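Local coordinates for ribosomal RNA small subunit methyltransferase D (Haemophilus influenzae, PDB 2IFT), which probably methylates N2 of guanine 966 of 16S rRNA in the assembled small ribosomal subunit, with S-adenosyl-L-methionine as methyl donor, at residues Gln119-Pro124 with Asn150-Pro155. Residues are numbered along the deposited sequence; the frame is centred on the assembly and turned at random.
Sequences QPQNQP and NNWLKP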
loop_
_atom_site.group_PDB
_atom_site.type_symbol
_atom_site.label_atom_id
_atom_site.label_comp_id
_atom_site.label_asym_id
_atom_site.label_seq_id
_atom_site.Cartn_x
_atom_site.Cartn_y
_atom_site.Cartn_z
ATOM N N GLN A 119 -12.895 11.269 -2.482
ATOM C CA GLN A 119 -12.709 12.687 -2.213
ATOM C C GLN A 119 -11.631 13.304 -3.121
ATOM O O GLN A 119 -10.452 12.998 -2.975
ATOM C CB GLN A 119 -12.334 12.861 -0.740
ATOM C CG GLN A 119 -12.036 14.281 -0.326
ATOM C CD GLN A 119 -11.647 14.372 1.127
ATOM O OE1 GLN A 119 -12.502 14.431 2.021
ATOM N NE2 GLN A 119 -10.348 14.369 1.379
ATOM N N PRO A 120 -12.029 14.177 -4.072
ATOM C CA PRO A 120 -11.101 14.836 -5.008
ATOM C C PRO A 120 -10.016 15.635 -4.293
ATOM O O PRO A 120 -10.316 16.543 -3.527
ATOM C CB PRO A 120 -12.020 15.740 -5.832
ATOM C CG PRO A 120 -13.315 14.980 -5.852
ATOM C CD PRO A 120 -13.428 14.509 -4.410
ATOM N N GLN A 121 -8.756 15.306 -4.544
ATOM C CA GLN A 121 -7.674 16.012 -3.875
ATOM C C GLN A 121 -7.093 17.184 -4.675
ATOM O O GLN A 121 -6.910 17.092 -5.887
ATOM C CB GLN A 121 -6.563 15.017 -3.509
ATOM C CG GLN A 121 -7.017 13.915 -2.564
ATOM C CD GLN A 121 -7.673 14.460 -1.298
ATOM O OE1 GLN A 121 -7.043 15.161 -0.509
ATOM N NE2 GLN A 121 -8.946 14.133 -1.103
ATOM N N ASN A 122 -6.811 18.287 -3.987
ATOM C CA ASN A 122 -6.240 19.465 -4.637
ATOM C C ASN A 122 -4.787 19.233 -4.960
ATOM O O ASN A 122 -4.254 19.832 -5.885
ATOM C CB ASN A 122 -6.305 20.681 -3.731
ATOM C CG ASN A 122 -7.695 20.998 -3.303
ATOM O OD1 ASN A 122 -8.654 20.691 -4.014
ATOM N ND2 ASN A 122 -7.828 21.630 -2.139
ATOM N N GLN A 123 -4.153 18.358 -4.189
ATOM C CA GLN A 123 -2.738 18.057 -4.353
ATOM C C GLN A 123 -2.498 16.565 -4.146
ATOM O O GLN A 123 -3.106 15.958 -3.273
ATOM C CB GLN A 123 -1.958 18.866 -3.320
ATOM C CG GLN A 123 -0.475 18.931 -3.532
ATOM C CD GLN A 123 0.165 19.959 -2.626
ATOM O OE1 GLN A 123 -0.205 21.139 -2.647
ATOM N NE2 GLN A 123 1.131 19.523 -1.822
ATOM N N PRO A 124 -1.618 15.950 -4.953
ATOM C CA PRO A 124 -1.342 14.512 -4.803
ATOM C C PRO A 124 -0.813 14.203 -3.402
ATOM O O PRO A 124 -0.238 15.073 -2.751
ATOM C CB PRO A 124 -0.294 14.248 -5.885
ATOM C CG PRO A 124 -0.592 15.293 -6.921
ATOM C CD PRO A 124 -0.859 16.516 -6.084
ATOM N N ASN A 150 -9.288 10.951 -8.810
ATOM C CA ASN A 150 -9.207 12.018 -7.835
ATOM C C ASN A 150 -7.870 12.609 -7.420
ATOM O O ASN A 150 -7.705 13.036 -6.280
ATOM C CB ASN A 150 -10.042 11.624 -6.613
ATOM C CG ASN A 150 -11.504 11.360 -6.978
ATOM O OD1 ASN A 150 -12.157 12.199 -7.596
ATOM N ND2 ASN A 150 -12.016 10.192 -6.606
ATOM N N ASN A 151 -6.918 12.634 -8.348
ATOM C CA ASN A 151 -5.640 13.301 -8.115
ATOM C C ASN A 151 -4.908 12.880 -6.837
ATOM O O ASN A 151 -4.443 13.731 -6.084
ATOM C CB ASN A 151 -5.932 14.813 -8.086
ATOM C CG ASN A 151 -4.692 15.672 -8.261
ATOM O OD1 ASN A 151 -3.821 15.365 -9.068
ATOM N ND2 ASN A 151 -4.626 16.779 -7.522
ATOM N N TRP A 152 -4.786 11.580 -6.601
ATOM C CA TRP A 152 -4.134 11.089 -5.392
ATOM C C TRP A 152 -2.658 10.803 -5.559
ATOM O O TRP A 152 -1.883 10.905 -4.605
ATOM C CB TRP A 152 -4.784 9.793 -4.917
ATOM C CG TRP A 152 -6.120 9.967 -4.332
ATOM C CD1 TRP A 152 -7.314 9.790 -4.954
ATOM C CD2 TRP A 152 -6.414 10.389 -2.996
ATOM N NE1 TRP A 152 -8.340 10.076 -4.092
ATOM C CE2 TRP A 152 -7.815 10.446 -2.882
ATOM C CE3 TRP A 152 -5.622 10.727 -1.885
ATOM C CZ2 TRP A 152 -8.455 10.827 -1.697
ATOM C CZ3 TRP A 152 -6.259 11.110 -0.701
ATOM C CH2 TRP A 152 -7.662 11.155 -0.619
ATOM N N LEU A 153 -2.287 10.436 -6.780
ATOM C CA LEU A 153 -0.928 10.056 -7.090
ATOM C C LEU A 153 0.007 11.134 -7.540
ATOM O O LEU A 153 -0.317 11.965 -8.383
ATOM C CB LEU A 153 -0.936 8.961 -8.143
ATOM C CG LEU A 153 -1.703 7.719 -7.690
ATOM C CD1 LEU A 153 -1.766 6.756 -8.848
ATOM C CD2 LEU A 153 -1.030 7.076 -6.472
ATOM N N LYS A 154 1.196 11.087 -6.970
ATOM C CA LYS A 154 2.233 12.025 -7.310
ATOM C C LYS A 154 2.943 11.427 -8.515
ATOM O O LYS A 154 2.917 10.205 -8.730
ATOM C CB LYS A 154 3.152 12.173 -6.117
ATOM C CG LYS A 154 2.374 12.636 -4.900
ATOM C CD LYS A 154 3.241 12.754 -3.680
ATOM C CE LYS A 154 4.527 13.466 -3.994
ATOM N NZ LYS A 154 5.129 13.966 -2.743
ATOM N N PRO A 155 3.578 12.274 -9.326
ATOM C CA PRO A 155 4.273 11.766 -10.507
ATOM C C PRO A 155 5.257 10.639 -10.199
ATOM O O PRO A 155 5.980 10.675 -9.205
ATOM C CB PRO A 155 4.935 13.026 -11.085
ATOM C CG PRO A 155 5.114 13.929 -9.879
ATOM C CD PRO A 155 3.801 13.722 -9.157
#
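Gln121 folds its side chain back across one face of the Trp152 indole, laying CG over the middle of the six-membered ring and its amide over the outer rim, near CH2 and CZ2, with the amide plane only 22° from that of the ring. In this Rossmann-like methyltransferase fold the contact joins the loop 119-124, which leads into strand 126-131, to the segment 150-155, the loop and short strand between helix 139-149 and the neighbouring parallel strand 157-164. The bend at chi2 (-54°) turns CD back over the indole, while CG makes the CH-pi contact. Gln121 NE2 donates to Gln119 O at 2.7 Å, a nearly straight bond that holds the amide's rotation. Outside the two segments, Trp152 NE1 donates to Leu117 O, which also takes a hydrogen from Asn150 ND2, and the ring meets Phe116 and His125.

Both polar groups of the Gln121 backbone are used across the contact. Its N donates to Asn150 O at 3.0 Å, just where the chain leaves helical geometry. Its O receives Asn151 ND2 at 2.8 Å; the acceptor lies in the Asn151 amide plane, but the donor stands above the carbonyl plane. CG of Asn151 is anti to its backbone N (chi1 -163°), which carries the amide towards the 119-124 loop.

Farther along, Pro124 packs against 151-154. Its CA makes a CA-H...O contact with Asn151 O at 3.4 Å, and the ring's CB lies 3.4 Å from Leu153 O and presses tightly on Lys154 CG.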